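Local atomic coordinates of TRAP solute Binding Protein (Uncultured marine bacterium, PDB entry 5I7I), a protein that binds aromatic acids such as 3-hydroxybenzoate and probably delivers them to a TRAP transporter for uptake into the cell. Residues L27-F32 and F238-N243; A41-P46 and K268-L273; G57-E62 and K256-N261; D78-G83 and K134-L139; C143-K148 and G276-A281. One frame throughout, in Å; residues are numbered along the deposited sequence.

Interaction 1: L27-F32 and F238-N243. With 3HB (3-hydroxybenzoic acid), chain C.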
# COMPACT_ATOMS: atom_id res chain seq x y z
N LEU A 27 4.39 14.30 19.35
CA LEU A 27 4.90 13.30 18.42
C LEU A 27 4.89 13.85 17.01
O LEU A 27 3.84 14.29 16.52
CB LEU A 27 4.06 12.03 18.46
CG LEU A 27 3.94 11.40 19.85
CD1 LEU A 27 2.96 10.23 19.81
CD2 LEU A 27 5.30 10.96 20.35
N LYS A 28 6.03 13.81 16.35
CA LYS A 28 6.17 14.30 14.98
C LYS A 28 5.82 13.20 14.00
O LYS A 28 6.50 12.16 13.96
CB LYS A 28 7.61 14.74 14.73
CG LYS A 28 8.10 15.86 15.62
CD LYS A 28 9.61 16.08 15.47
CE LYS A 28 10.13 17.00 16.54
NZ LYS A 28 11.63 17.00 16.57
N PHE A 29 4.76 13.41 13.23
CA PHE A 29 4.36 12.48 12.18
C PHE A 29 4.83 13.00 10.83
O PHE A 29 4.61 14.17 10.50
CB PHE A 29 2.84 12.32 12.15
CG PHE A 29 2.34 11.60 10.93
CD1 PHE A 29 2.30 10.20 10.88
CD2 PHE A 29 1.96 12.30 9.80
CE1 PHE A 29 1.88 9.57 9.74
CE2 PHE A 29 1.55 11.65 8.66
CZ PHE A 29 1.51 10.29 8.64
N HIS A 30 5.42 12.12 10.04
CA HIS A 30 5.93 12.49 8.73
C HIS A 30 5.42 11.52 7.66
O HIS A 30 5.39 10.31 7.89
CB HIS A 30 7.47 12.48 8.76
CG HIS A 30 8.11 13.31 7.70
ND1 HIS A 30 9.38 13.09 7.25
CD2 HIS A 30 7.66 14.40 7.03
CE1 HIS A 30 9.70 14.00 6.35
NE2 HIS A 30 8.66 14.80 6.18
N SER A 31 5.02 12.04 6.50
CA SER A 31 4.63 11.18 5.39
C SER A 31 4.76 11.96 4.09
O SER A 31 4.98 13.17 4.09
CB SER A 31 3.22 10.65 5.60
OG SER A 31 2.93 9.61 4.69
N PHE A 32 4.60 11.24 2.98
CA PHE A 32 4.84 11.81 1.65
C PHE A 32 3.61 12.36 0.94
O PHE A 32 3.76 13.32 0.17
CB PHE A 32 5.58 10.83 0.72
CG PHE A 32 4.81 9.57 0.41
CD1 PHE A 32 3.92 9.52 -0.65
CD2 PHE A 32 4.99 8.45 1.18
CE1 PHE A 32 3.20 8.36 -0.91
CE2 PHE A 32 4.28 7.30 0.92
CZ PHE A 32 3.38 7.24 -0.13
N PHE A 238 1.19 -1.00 3.27
CA PHE A 238 1.49 0.24 3.96
C PHE A 238 2.00 -0.05 5.37
O PHE A 238 1.54 -0.99 6.03
CB PHE A 238 0.21 1.06 4.12
CG PHE A 238 -0.47 1.44 2.83
CD1 PHE A 238 0.24 1.95 1.76
CD2 PHE A 238 -1.84 1.35 2.75
CE1 PHE A 238 -0.42 2.35 0.60
CE2 PHE A 238 -2.52 1.76 1.61
CZ PHE A 238 -1.80 2.27 0.54
N LEU A 239 2.92 0.79 5.85
CA LEU A 239 3.45 0.70 7.20
C LEU A 239 3.06 1.96 7.94
O LEU A 239 3.34 3.07 7.49
CB LEU A 239 4.98 0.62 7.17
CG LEU A 239 5.58 -0.48 6.30
CD1 LEU A 239 7.10 -0.40 6.30
CD2 LEU A 239 5.10 -1.85 6.79
N PHE A 240 2.46 1.77 9.11
CA PHE A 240 2.14 2.86 10.04
C PHE A 240 2.93 2.53 11.30
O PHE A 240 2.60 1.57 12.01
CB PHE A 240 0.63 2.92 10.27
CG PHE A 240 0.15 4.13 11.07
CD1 PHE A 240 0.64 5.41 10.86
CD2 PHE A 240 -0.88 3.95 12.00
CE1 PHE A 240 0.12 6.48 11.59
CE2 PHE A 240 -1.38 5.00 12.72
CZ PHE A 240 -0.87 6.25 12.53
N LEU A 241 4.03 3.25 11.51
CA LEU A 241 5.06 2.87 12.46
C LEU A 241 5.42 4.02 13.38
O LEU A 241 5.38 5.18 12.99
CB LEU A 241 6.35 2.51 11.70
CG LEU A 241 6.26 1.42 10.64
CD1 LEU A 241 7.62 1.26 10.00
CD2 LEU A 241 5.78 0.12 11.23
N MET A 242 5.80 3.67 14.61
CA MET A 242 6.27 4.62 15.59
C MET A 242 7.70 4.26 15.97
O MET A 242 8.09 3.09 15.98
CB MET A 242 5.37 4.57 16.82
CG MET A 242 5.72 5.57 17.92
SD MET A 242 4.49 5.60 19.21
CE MET A 242 3.28 6.72 18.58
N ASN A 243 8.48 5.28 16.32
CA ASN A 243 9.82 5.04 16.81
C ASN A 243 9.76 4.24 18.11
O ASN A 243 8.99 4.57 19.02
CB ASN A 243 10.52 6.37 17.04
CG ASN A 243 11.89 6.21 17.68
OD1 ASN A 243 12.05 6.41 18.88
ND2 ASN A 243 12.87 5.85 16.88
C1' 3HB C . 1.38 3.83 -4.54
O1' 3HB C . 0.96 3.14 -5.50
O2' 3HB C . 2.60 4.14 -4.47
C1 3HB C . 0.42 4.37 -3.49
C2 3HB C . -0.90 3.90 -3.47
C3 3HB C . -1.78 4.37 -2.54
C4 3HB C . -1.39 5.33 -1.63
C5 3HB C . -0.08 5.79 -1.64
C6 3HB C . 0.83 5.32 -2.57
O3 3HB C . -3.08 3.90 -2.54

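Interaction 2: A41-P46 and K268-L273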
# COMPACT_ATOMS: atom_id res chain seq x y z
N ALA A 41 -5.77 12.90 5.59
CA ALA A 41 -6.98 13.59 6.01
C ALA A 41 -8.01 12.65 6.63
O ALA A 41 -8.77 13.08 7.51
CB ALA A 41 -7.60 14.34 4.83
N LYS A 42 -8.03 11.38 6.21
CA LYS A 42 -9.06 10.45 6.63
C LYS A 42 -8.52 9.24 7.36
O LYS A 42 -9.29 8.32 7.69
CB LYS A 42 -9.95 10.07 5.45
CG LYS A 42 -10.78 11.25 4.96
CD LYS A 42 -11.69 10.86 3.80
CE LYS A 42 -12.63 12.00 3.41
NZ LYS A 42 -11.91 13.28 3.17
N PHE A 43 -7.23 9.22 7.66
CA PHE A 43 -6.66 8.14 8.45
C PHE A 43 -5.81 8.72 9.58
O PHE A 43 -6.20 8.61 10.75
CB PHE A 43 -5.92 7.09 7.61
CG PHE A 43 -5.33 6.01 8.45
CD1 PHE A 43 -6.12 5.10 9.09
CD2 PHE A 43 -3.97 5.98 8.68
CE1 PHE A 43 -5.56 4.13 9.93
CE2 PHE A 43 -3.41 5.02 9.52
CZ PHE A 43 -4.22 4.10 10.14
N VAL A 44 -4.69 9.36 9.27
CA VAL A 44 -3.80 9.82 10.33
C VAL A 44 -4.44 10.95 11.13
O VAL A 44 -4.32 11.00 12.36
CB VAL A 44 -2.43 10.20 9.78
CG1 VAL A 44 -1.55 10.82 10.88
CG2 VAL A 44 -1.74 8.96 9.17
N LYS A 45 -5.14 11.87 10.46
CA LYS A 45 -5.78 12.96 11.18
C LYS A 45 -6.80 12.44 12.18
O LYS A 45 -6.71 12.78 13.37
CB LYS A 45 -6.36 13.97 10.20
CG LYS A 45 -7.22 15.05 10.87
CD LYS A 45 -7.67 16.09 9.86
CE LYS A 45 -8.53 17.18 10.48
NZ LYS A 45 -9.87 16.69 10.87
N PRO A 46 -7.77 11.61 11.80
CA PRO A 46 -8.68 11.09 12.83
C PRO A 46 -8.02 10.19 13.86
O PRO A 46 -8.43 10.20 15.03
CB PRO A 46 -9.78 10.37 12.03
CG PRO A 46 -9.21 10.20 10.64
CD PRO A 46 -8.22 11.29 10.43
N LYS A 268 -7.84 -3.59 10.80
CA LYS A 268 -9.17 -3.85 10.27
C LYS A 268 -9.86 -2.55 9.88
O LYS A 268 -10.41 -2.44 8.77
CB LYS A 268 -9.99 -4.63 11.30
CG LYS A 268 -11.43 -4.86 10.90
CD LYS A 268 -12.15 -5.71 11.93
CE LYS A 268 -13.52 -6.11 11.43
NZ LYS A 268 -14.17 -7.08 12.33
N LEU A 269 -9.83 -1.56 10.78
CA LEU A 269 -10.42 -0.26 10.49
C LEU A 269 -9.76 0.37 9.28
O LEU A 269 -10.43 0.90 8.39
CB LEU A 269 -10.24 0.63 11.73
CG LEU A 269 -10.70 2.08 11.60
CD1 LEU A 269 -12.15 2.15 11.17
CD2 LEU A 269 -10.49 2.82 12.91
N ALA A 270 -8.43 0.32 9.21
CA ALA A 270 -7.72 0.88 8.07
C ALA A 270 -8.15 0.21 6.78
O ALA A 270 -8.39 0.89 5.77
CB ALA A 270 -6.22 0.72 8.26
N GLY A 271 -8.24 -1.13 6.77
CA GLY A 271 -8.65 -1.81 5.56
C GLY A 271 -10.06 -1.43 5.16
O GLY A 271 -10.35 -1.22 3.98
N GLN A 272 -10.96 -1.35 6.14
CA GLN A 272 -12.33 -0.91 5.86
C GLN A 272 -12.33 0.49 5.26
O GLN A 272 -13.03 0.77 4.28
CB GLN A 272 -13.16 -0.95 7.14
CG GLN A 272 -13.40 -2.38 7.63
CD GLN A 272 -14.00 -2.44 9.01
OE1 GLN A 272 -13.80 -1.54 9.83
NE2 GLN A 272 -14.77 -3.48 9.27
N LEU A 273 -11.54 1.38 5.84
CA LEU A 273 -11.45 2.73 5.29
C LEU A 273 -10.95 2.71 3.86
O LEU A 273 -11.48 3.42 3.01
CB LEU A 273 -10.53 3.58 6.15
CG LEU A 273 -11.12 4.08 7.46
CD1 LEU A 273 -10.01 4.54 8.37
CD2 LEU A 273 -12.11 5.20 7.21

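Interaction 3: G57-E62 and K256-N261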
# COMPACT_ATOMS: atom_id res chain seq x y z
N GLY A 57 -5.87 15.32 25.91
CA GLY A 57 -5.09 16.41 25.37
C GLY A 57 -3.60 16.28 25.57
O GLY A 57 -2.86 17.21 25.21
N GLU A 58 -3.12 15.16 26.10
CA GLU A 58 -1.73 15.03 26.49
C GLU A 58 -0.83 14.55 25.35
O GLU A 58 0.32 15.00 25.25
CB GLU A 58 -1.60 14.11 27.70
CG GLU A 58 -2.32 14.66 28.93
CD GLU A 58 -2.46 13.63 30.03
OE1 GLU A 58 -1.86 12.54 29.95
OE2 GLU A 58 -3.19 13.92 31.00
N ILE A 59 -1.29 13.63 24.51
CA ILE A 59 -0.49 13.12 23.40
C ILE A 59 -0.90 13.89 22.15
O ILE A 59 -2.00 13.69 21.62
CB ILE A 59 -0.67 11.61 23.19
CG1 ILE A 59 -0.35 10.82 24.46
CG2 ILE A 59 0.23 11.14 22.05
CD1 ILE A 59 -0.69 9.33 24.36
N LYS A 60 0.00 14.73 21.66
CA LYS A 60 -0.26 15.65 20.56
C LYS A 60 0.57 15.23 19.35
O LYS A 60 1.80 15.34 19.38
CB LYS A 60 0.14 17.07 20.94
CG LYS A 60 -0.69 17.69 22.04
CD LYS A 60 -0.26 19.15 22.27
CE LYS A 60 -1.24 19.94 23.11
NZ LYS A 60 -1.37 19.42 24.49
N VAL A 61 -0.09 14.81 18.29
CA VAL A 61 0.58 14.49 17.04
C VAL A 61 0.60 15.74 16.17
O VAL A 61 -0.44 16.38 15.96
CB VAL A 61 -0.14 13.33 16.34
CG1 VAL A 61 0.57 12.97 15.03
CG2 VAL A 61 -0.23 12.14 17.26
N GLU A 62 1.79 16.11 15.69
CA GLU A 62 1.97 17.16 14.69
C GLU A 62 2.15 16.48 13.34
O GLU A 62 3.07 15.68 13.16
CB GLU A 62 3.22 18.02 14.97
CG GLU A 62 3.25 18.81 16.25
CD GLU A 62 4.60 19.51 16.51
OE1 GLU A 62 5.65 19.22 15.83
OE2 GLU A 62 4.60 20.35 17.43
N LYS A 256 -0.89 2.74 26.86
CA LYS A 256 -2.20 2.12 26.72
C LYS A 256 -3.08 2.86 25.72
O LYS A 256 -3.86 2.23 25.00
CB LYS A 256 -2.88 2.01 28.07
CG LYS A 256 -2.26 0.98 28.98
CD LYS A 256 -2.94 0.99 30.34
CE LYS A 256 -2.13 0.27 31.39
NZ LYS A 256 -1.73 -1.08 30.95
N VAL A 257 -2.97 4.19 25.65
CA VAL A 257 -3.70 4.93 24.62
C VAL A 257 -3.20 4.54 23.23
O VAL A 257 -3.99 4.27 22.31
CB VAL A 257 -3.60 6.45 24.86
CG1 VAL A 257 -4.20 7.20 23.67
CG2 VAL A 257 -4.28 6.83 26.17
N ILE A 258 -1.88 4.50 23.05
CA ILE A 258 -1.33 4.12 21.76
C ILE A 258 -1.79 2.71 21.39
O ILE A 258 -2.25 2.46 20.27
CB ILE A 258 0.20 4.25 21.75
CG1 ILE A 258 0.65 5.70 21.96
CG2 ILE A 258 0.77 3.65 20.44
CD1 ILE A 258 0.17 6.69 20.89
N ASP A 259 -1.70 1.78 22.34
CA ASP A 259 -2.00 0.39 22.03
C ASP A 259 -3.49 0.17 21.79
O ASP A 259 -3.86 -0.72 21.01
CB ASP A 259 -1.42 -0.51 23.11
CG ASP A 259 0.11 -0.50 23.09
OD1 ASP A 259 0.67 -0.39 21.99
OD2 ASP A 259 0.75 -0.62 24.15
N ASN A 260 -4.34 0.99 22.40
CA ASN A 260 -5.77 0.98 22.11
C ASN A 260 -6.06 1.53 20.72
O ASN A 260 -7.18 1.40 20.22
CB ASN A 260 -6.51 1.81 23.17
CG ASN A 260 -8.04 1.66 23.10
OD1 ASN A 260 -8.77 2.66 23.01
ND2 ASN A 260 -8.52 0.43 23.17
N ASN A 261 -5.06 2.12 20.09
CA ASN A 261 -5.14 2.66 18.75
C ASN A 261 -4.08 2.05 17.86
O ASN A 261 -3.45 2.73 17.05
CB ASN A 261 -5.02 4.18 18.82
CG ASN A 261 -6.25 4.80 19.41
OD1 ASN A 261 -7.24 4.95 18.72
ND2 ASN A 261 -6.22 5.10 20.71

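Interaction 4: D78-G83 and K134-L139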
# COMPACT_ATOMS: atom_id res chain seq x y z
N ASP A 78 13.70 5.09 7.60
CA ASP A 78 14.93 5.39 8.32
C ASP A 78 14.69 6.45 9.37
O ASP A 78 15.16 6.33 10.51
CB ASP A 78 16.02 5.86 7.36
CG ASP A 78 16.39 4.82 6.33
OD1 ASP A 78 16.25 3.61 6.63
OD2 ASP A 78 16.82 5.21 5.23
N GLN A 79 13.95 7.50 9.01
CA GLN A 79 13.66 8.59 9.93
C GLN A 79 12.95 8.08 11.18
O GLN A 79 13.31 8.46 12.31
CB GLN A 79 12.82 9.65 9.24
CG GLN A 79 13.56 10.39 8.14
CD GLN A 79 12.69 11.38 7.41
OE1 GLN A 79 11.48 11.29 7.47
NE2 GLN A 79 13.31 12.31 6.71
N VAL A 80 11.95 7.22 11.01
CA VAL A 80 11.22 6.73 12.17
C VAL A 80 12.06 5.73 12.96
O VAL A 80 12.00 5.70 14.20
CB VAL A 80 9.82 6.19 11.79
CG1 VAL A 80 9.88 4.78 11.18
CG2 VAL A 80 8.94 6.19 13.01
N ARG A 81 12.85 4.90 12.27
CA ARG A 81 13.70 3.93 12.96
C ARG A 81 14.67 4.65 13.88
O ARG A 81 14.86 4.27 15.04
CB ARG A 81 14.49 3.10 11.95
CG ARG A 81 15.44 2.06 12.55
CD ARG A 81 16.45 1.54 11.50
NE ARG A 81 17.24 2.65 10.95
CZ ARG A 81 17.90 2.63 9.80
NH1 ARG A 81 17.91 1.54 9.04
NH2 ARG A 81 18.57 3.70 9.40
N ASP A 82 15.27 5.73 13.38
CA ASP A 82 16.36 6.43 14.04
C ASP A 82 15.88 7.56 14.94
O ASP A 82 16.71 8.17 15.63
CB ASP A 82 17.32 7.00 13.00
CG ASP A 82 18.02 5.92 12.20
OD1 ASP A 82 18.11 4.78 12.69
OD2 ASP A 82 18.45 6.21 11.07
N GLY A 83 14.59 7.84 14.97
CA GLY A 83 14.08 8.86 15.86
C GLY A 83 14.13 10.27 15.32
O GLY A 83 13.92 11.22 16.09
N LYS A 134 10.94 -5.62 13.66
CA LYS A 134 11.46 -5.67 15.03
C LYS A 134 12.08 -4.36 15.49
O LYS A 134 12.13 -4.09 16.69
CB LYS A 134 12.45 -6.83 15.19
CG LYS A 134 13.73 -6.69 14.38
CD LYS A 134 14.70 -7.85 14.60
CE LYS A 134 16.02 -7.56 13.93
NZ LYS A 134 15.84 -7.37 12.47
N ASP A 135 12.56 -3.52 14.56
CA ASP A 135 13.24 -2.29 14.96
C ASP A 135 12.28 -1.13 15.19
O ASP A 135 12.73 -0.02 15.45
CB ASP A 135 14.30 -1.87 13.93
CG ASP A 135 15.45 -2.86 13.81
OD1 ASP A 135 15.68 -3.65 14.74
OD2 ASP A 135 16.14 -2.82 12.77
N TYR A 136 10.96 -1.37 15.09
CA TYR A 136 9.93 -0.34 15.17
C TYR A 136 8.87 -0.74 16.19
O TYR A 136 8.71 -1.91 16.54
CB TYR A 136 9.23 -0.17 13.81
CG TYR A 136 10.16 0.01 12.64
CD1 TYR A 136 10.72 -1.10 12.02
CD2 TYR A 136 10.53 1.27 12.18
CE1 TYR A 136 11.60 -0.96 10.95
CE2 TYR A 136 11.41 1.42 11.11
CZ TYR A 136 11.94 0.30 10.51
OH TYR A 136 12.79 0.40 9.44
N LYS A 137 8.11 0.26 16.62
CA LYS A 137 6.82 0.02 17.24
C LYS A 137 5.79 0.01 16.12
O LYS A 137 5.56 1.03 15.45
CB LYS A 137 6.49 1.11 18.27
CG LYS A 137 5.05 1.10 18.76
CD LYS A 137 4.66 -0.18 19.48
CE LYS A 137 3.19 -0.12 19.88
NZ LYS A 137 2.77 -1.31 20.67
N VAL A 138 5.17 -1.14 15.92
CA VAL A 138 4.18 -1.28 14.85
C VAL A 138 2.87 -0.69 15.35
O VAL A 138 2.35 -1.11 16.40
CB VAL A 138 3.99 -2.75 14.45
CG1 VAL A 138 2.85 -2.89 13.44
CG2 VAL A 138 5.29 -3.32 13.88
N LEU A 139 2.34 0.29 14.62
CA LEU A 139 0.98 0.73 14.87
C LEU A 139 0.01 -0.10 14.05
O LEU A 139 -0.91 -0.72 14.60
CB LEU A 139 0.81 2.23 14.63
CG LEU A 139 1.78 3.12 15.42
CD1 LEU A 139 1.61 4.55 14.99
CD2 LEU A 139 1.58 2.96 16.93
O HOH W 1 12.59 2.61 16.10

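Interaction 5: C143-K148 and G276-A281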
# COMPACT_ATOMS: atom_id res chain seq x y z
N CYS A 143 -3.19 -2.35 3.81
CA CYS A 143 -2.98 -2.23 2.38
C CYS A 143 -4.18 -1.55 1.75
O CYS A 143 -5.22 -1.38 2.38
CB CYS A 143 -2.73 -3.60 1.74
SG CYS A 143 -4.10 -4.75 1.91
N HIS A 144 -4.02 -1.20 0.48
CA HIS A 144 -5.10 -0.59 -0.28
C HIS A 144 -5.99 -1.66 -0.91
O HIS A 144 -5.63 -2.84 -1.02
CB HIS A 144 -4.57 0.42 -1.31
CG HIS A 144 -3.55 -0.09 -2.29
ND1 HIS A 144 -3.87 -0.90 -3.36
CD2 HIS A 144 -2.23 0.20 -2.43
CE1 HIS A 144 -2.79 -1.12 -4.09
NE2 HIS A 144 -1.78 -0.45 -3.57
N ALA A 145 -7.19 -1.26 -1.32
CA ALA A 145 -8.00 -2.15 -2.13
C ALA A 145 -7.24 -2.47 -3.42
O ALA A 145 -6.37 -1.73 -3.83
CB ALA A 145 -9.32 -1.46 -2.46
N PRO A 146 -7.53 -3.60 -4.05
CA PRO A 146 -6.72 -4.00 -5.20
C PRO A 146 -6.51 -2.89 -6.22
O PRO A 146 -7.43 -2.15 -6.58
CB PRO A 146 -7.48 -5.17 -5.80
CG PRO A 146 -8.16 -5.78 -4.61
CD PRO A 146 -8.57 -4.60 -3.74
N GLY A 147 -5.28 -2.75 -6.67
CA GLY A 147 -4.96 -1.76 -7.66
C GLY A 147 -5.58 -2.03 -9.02
O GLY A 147 -5.97 -3.15 -9.36
N LYS A 148 -5.69 -0.95 -9.80
CA LYS A 148 -6.23 -0.96 -11.14
C LYS A 148 -5.16 -0.47 -12.11
O LYS A 148 -4.13 0.11 -11.72
CB LYS A 148 -7.50 -0.10 -11.22
CG LYS A 148 -8.72 -0.67 -10.48
CD LYS A 148 -8.77 -0.37 -8.97
CE LYS A 148 -9.91 -1.10 -8.30
NZ LYS A 148 -9.89 -0.95 -6.82
N GLY A 276 -13.50 1.75 1.42
CA GLY A 276 -14.42 2.84 1.20
C GLY A 276 -13.84 3.97 0.37
O GLY A 276 -14.56 4.65 -0.38
N PHE A 277 -12.53 4.23 0.51
CA PHE A 277 -11.94 5.35 -0.20
C PHE A 277 -12.00 5.15 -1.71
O PHE A 277 -11.96 6.14 -2.46
CB PHE A 277 -10.47 5.54 0.17
CG PHE A 277 -10.19 5.92 1.61
CD1 PHE A 277 -11.07 6.65 2.40
CD2 PHE A 277 -8.97 5.57 2.15
CE1 PHE A 277 -10.73 6.99 3.70
CE2 PHE A 277 -8.64 5.90 3.44
CZ PHE A 277 -9.52 6.62 4.21
N GLU A 278 -12.08 3.91 -2.19
CA GLU A 278 -12.19 3.69 -3.63
C GLU A 278 -13.45 4.32 -4.21
O GLU A 278 -13.45 4.71 -5.38
CB GLU A 278 -12.20 2.20 -3.97
CG GLU A 278 -10.96 1.44 -3.65
CD GLU A 278 -9.77 1.93 -4.43
OE1 GLU A 278 -9.62 1.55 -5.62
OE2 GLU A 278 -8.99 2.74 -3.88
N VAL A 279 -14.54 4.36 -3.45
CA VAL A 279 -15.85 4.69 -4.00
C VAL A 279 -15.91 6.12 -4.51
O VAL A 279 -16.23 6.33 -5.68
CB VAL A 279 -16.96 4.37 -2.98
CG1 VAL A 279 -18.32 4.78 -3.54
CG2 VAL A 279 -16.94 2.90 -2.63
N PRO A 280 -15.58 7.14 -3.70
CA PRO A 280 -15.69 8.50 -4.24
C PRO A 280 -14.64 8.77 -5.29
O PRO A 280 -14.89 9.55 -6.21
CB PRO A 280 -15.49 9.39 -3.00
CG PRO A 280 -14.83 8.51 -1.98
CD PRO A 280 -15.32 7.14 -2.26
N ALA A 281 -13.48 8.11 -5.19
CA ALA A 281 -12.41 8.34 -6.15
C ALA A 281 -12.76 7.76 -7.50
O ALA A 281 -12.50 8.38 -8.54
CB ALA A 281 -11.11 7.74 -5.62
O HOH W 2 -8.01 1.59 -1.52

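Interaction 1: L27-F32 and F238-N243
Phe29 and Phe240 meet at one corner of each ring, CE1 of Phe29 lying 4.0 Å from CE1 of Phe240. Phe29 CE1 comes in at the edge of the Phe240 ring, near its plane. The two side chains cross at about a right angle. A second apolar touch follows further along the strands, where Leu27 CD1 reaches Met242 CE at 3.7 Å.

Met242 can be followed outward. CB and CG carry the chain away from strand 237-243, with CG trans to the backbone N (chi1 -177°). CG leads straight on to SD. Only at the last torsion does the chain bend (chi3 -85°), and this turns CE, its one atom touching segment 27-32, onto the Leu27 methyl. Lys137 and Ile87 also touch this side chain.

Strands 25-31 and 237-243 are not hydrogen-bonded to each other. Strand 87-91 lies between them in the sheet, and Ile87 packs on both Phe240 and Met242. The contact therefore passes over one face of the sheet.

At the other end, Phe32 and Phe238 both reach 3-hydroxybenzoate. Phe32 CZ approaches the ligand's C6 at 4.0 Å. The phenol oxygen O3 lies at the edge of the Phe238 ring, in its plane, 3.7 Å from CZ. An alanine in place of Phe238 would leave the ligand's C3, C4 and O3 without this aromatic neighbour, and would probably let the ligand ring shift in its pocket. The arrangement is that of a mixed-sheet domain of a periplasmic-type binding protein, with its binding pocket at the strand ends.

Interaction 2: A41-P46 and K268-L273
Phe43 and Leu273 carry most of this apolar contact between two helices. Leu273 CD1 sits at the edge of the Phe43 ring, in its plane, 4.0 Å from Phe43 CD1. The two side chains cross at about a right angle. The next ring atom, Phe43 CE1, meets the methyl CB of Ala270 at 3.9 Å. Phe43 has CG opposite its backbone N (chi1 179°), and this extends the ring over to helix 264-287. The small Ala270 lets the ring come near that helix.

One contact involves the backbone. Leu273 CD1 also lies 3.9 Å from Lys42 O, so a single methyl touches both the ring and the chain just before it. This is van der Waals packing.

Aromatic neighbours complete the surroundings. Phe142, Phe240 and Trp274 each meet the Phe43 ring edge-to-face, so the ring belongs to a larger aromatic cluster.

The local axes are 11.0 Å apart at closest approach, and their directions differ by 153°, close to antiparallel. Helix 38-54 has a wider pi-type turn at 41-44. The pair is plain helix-helix packing within the family 7 solute-binding fold, joining an early helix to the long helix 264-287.

Interaction 3: G57-E62 and K256-N261
Ile59 packs on Val257 and Ile258, joining an edge strand to a short helix. Strand 59-64 is an outermost strand of the five-stranded mixed sheet, and helix 252-259 lies against it as part of the alpha/beta architecture of this solute-binding fold.

The tip of Ile59 does the touching. Its CG1 branch lies beside the backbone N (chi1 -56°), and chi2 of 172° stretches CD1 out toward the helix. CD1 then rests 4.1 Å from CB of Val257, with Val257 CG1 only slightly further away. The Ile59 and Val257 side chains slide past each other in opposite directions.

Ile258 has a more folded shape. Both its torsions turn the same way, and its CD1 ends 4.4 Å from CD1 of Ile59, a looser methyl-to-methyl approach. Val51, Val25 and Leu27 also pack on Ile59. The contact is therefore one part of a larger apolar layer.

Polar side chains bond back to the backbone in both segments. Lys60 curls back, bending at its last torsion, and NZ donates to Gly57 O at 2.8 Å, almost in line with the carbonyl bond. Its NZ also forms a salt bridge with Glu24. Past the helix, Asn261 folds back on the final turn. Its ND2 donates to Val257 O at 2.9 Å with an N-H...O angle of 165°, the oxygen lying in the amide plane of Asn261.

Interaction 4: D78-G83 and K134-L139
The Tyr136 ring takes Val80 CG1 at its edge, near its plane, 3.7 Å from CE2. Arg81 CB approaches the same CE2 obliquely at 3.6 Å. The guanidinium of Arg81 is a second flat group. Asp78 CA lies over one of its faces, toward the rim. The carboxylate of Asp82 stands at its edge.

Arg81 grips Asp82 side-on with two nitrogens. NH2 donates to Asp82 OD2 at 3.0 Å, with the oxygen in the guanidinium plane. NE donates to Asp82 OD1 at 2.9 Å, meeting that oxygen from above the carboxylate plane. Asp78 adds charge attraction alone, since its OD1 lies well out of the guanidinium plane. Asp78 also pairs with Arg98.

The bend of Arg81 at chi3 (59°) turns its head back along its own helix. Its aliphatic part stays with segment 134-139, where CG is 4.3 Å from Asp135 CB. One water donates to both Arg81 O and Asp135 O, at 2.7 Å from the latter.

With an alanine here the CB on Tyr136 would remain, but Asp82 would probably lose its two-pronged partner and Asp135 CB would be uncovered.

The contact packs helix 76-82 on the Tyr136 region of strand 136-143, an outermost strand of the mixed sheet. It is helix-on-sheet packing of an alpha/beta domain.

Interaction 5: C143-K148 and G276-A281
Lys148 and Glu278 both bend at chi2 (84° and -63°), and the bends bring their charged ends together from opposite directions. Lys148 NZ donates to Glu278 OE1 at 2.8 Å in a salt bridge. The amine arrives on the anti side of that oxygen, tilted out of the carboxylate plane. NZ also donates to Pro146 O at 2.7 Å, nearly in line with the carbonyl. The lysine thus ties its own loop to the helix.

Apolar contact lies beside the ion pair. Ala145 CB sits 3.5 Å from Glu278 CG, so the methyl packs on the stem of the glutamate.

The loop joins strand 136-143 of one sheet to strand 148-151 of the other. It is a crossing between the two domains of this solute-binding fold, and helix 264-287 packs on it beside the ligand pocket. His144 of that pocket donates from ND1 to Ala145 O at 2.7 Å, almost straight at 174°, with the oxygen in its ring plane.

The buried carboxylate of Glu278 has further partners. Trp209 N bonds to OE1 and Glu210 N to OE2; Glu210 is itself a ligand-binding residue. A water links the carboxylate to the loop backbone, donating to Glu278 OE2 at 2.8 Å and accepting from Ala145 N at 3.0 Å.

In the fold
Interactions 1, 3 and 4 all reach the five-stranded sheet. Interactions 1 and 4 have centres about 8 Å apart and use strands 237-243 and 136-143, which are neighbours in it. Interactions 1 and 3, with centres about 13 Å apart, meet through strands 25-31 and 59-64. Lys137 and Asp259 link interactions 3 and 4 by a salt bridge. Interactions 2 and 5 both use helix 264-287. The centre of interaction 5 is about 27 Å from those of 3 and 4. Along the chain, interaction 4 lies between the two segments of each of 1, 2 and 3, and closes before interaction 5 opens. Distant parts of the chain thus build one domain. Phe238 and His144 bring interactions 1 and 5 to the ligand pocket.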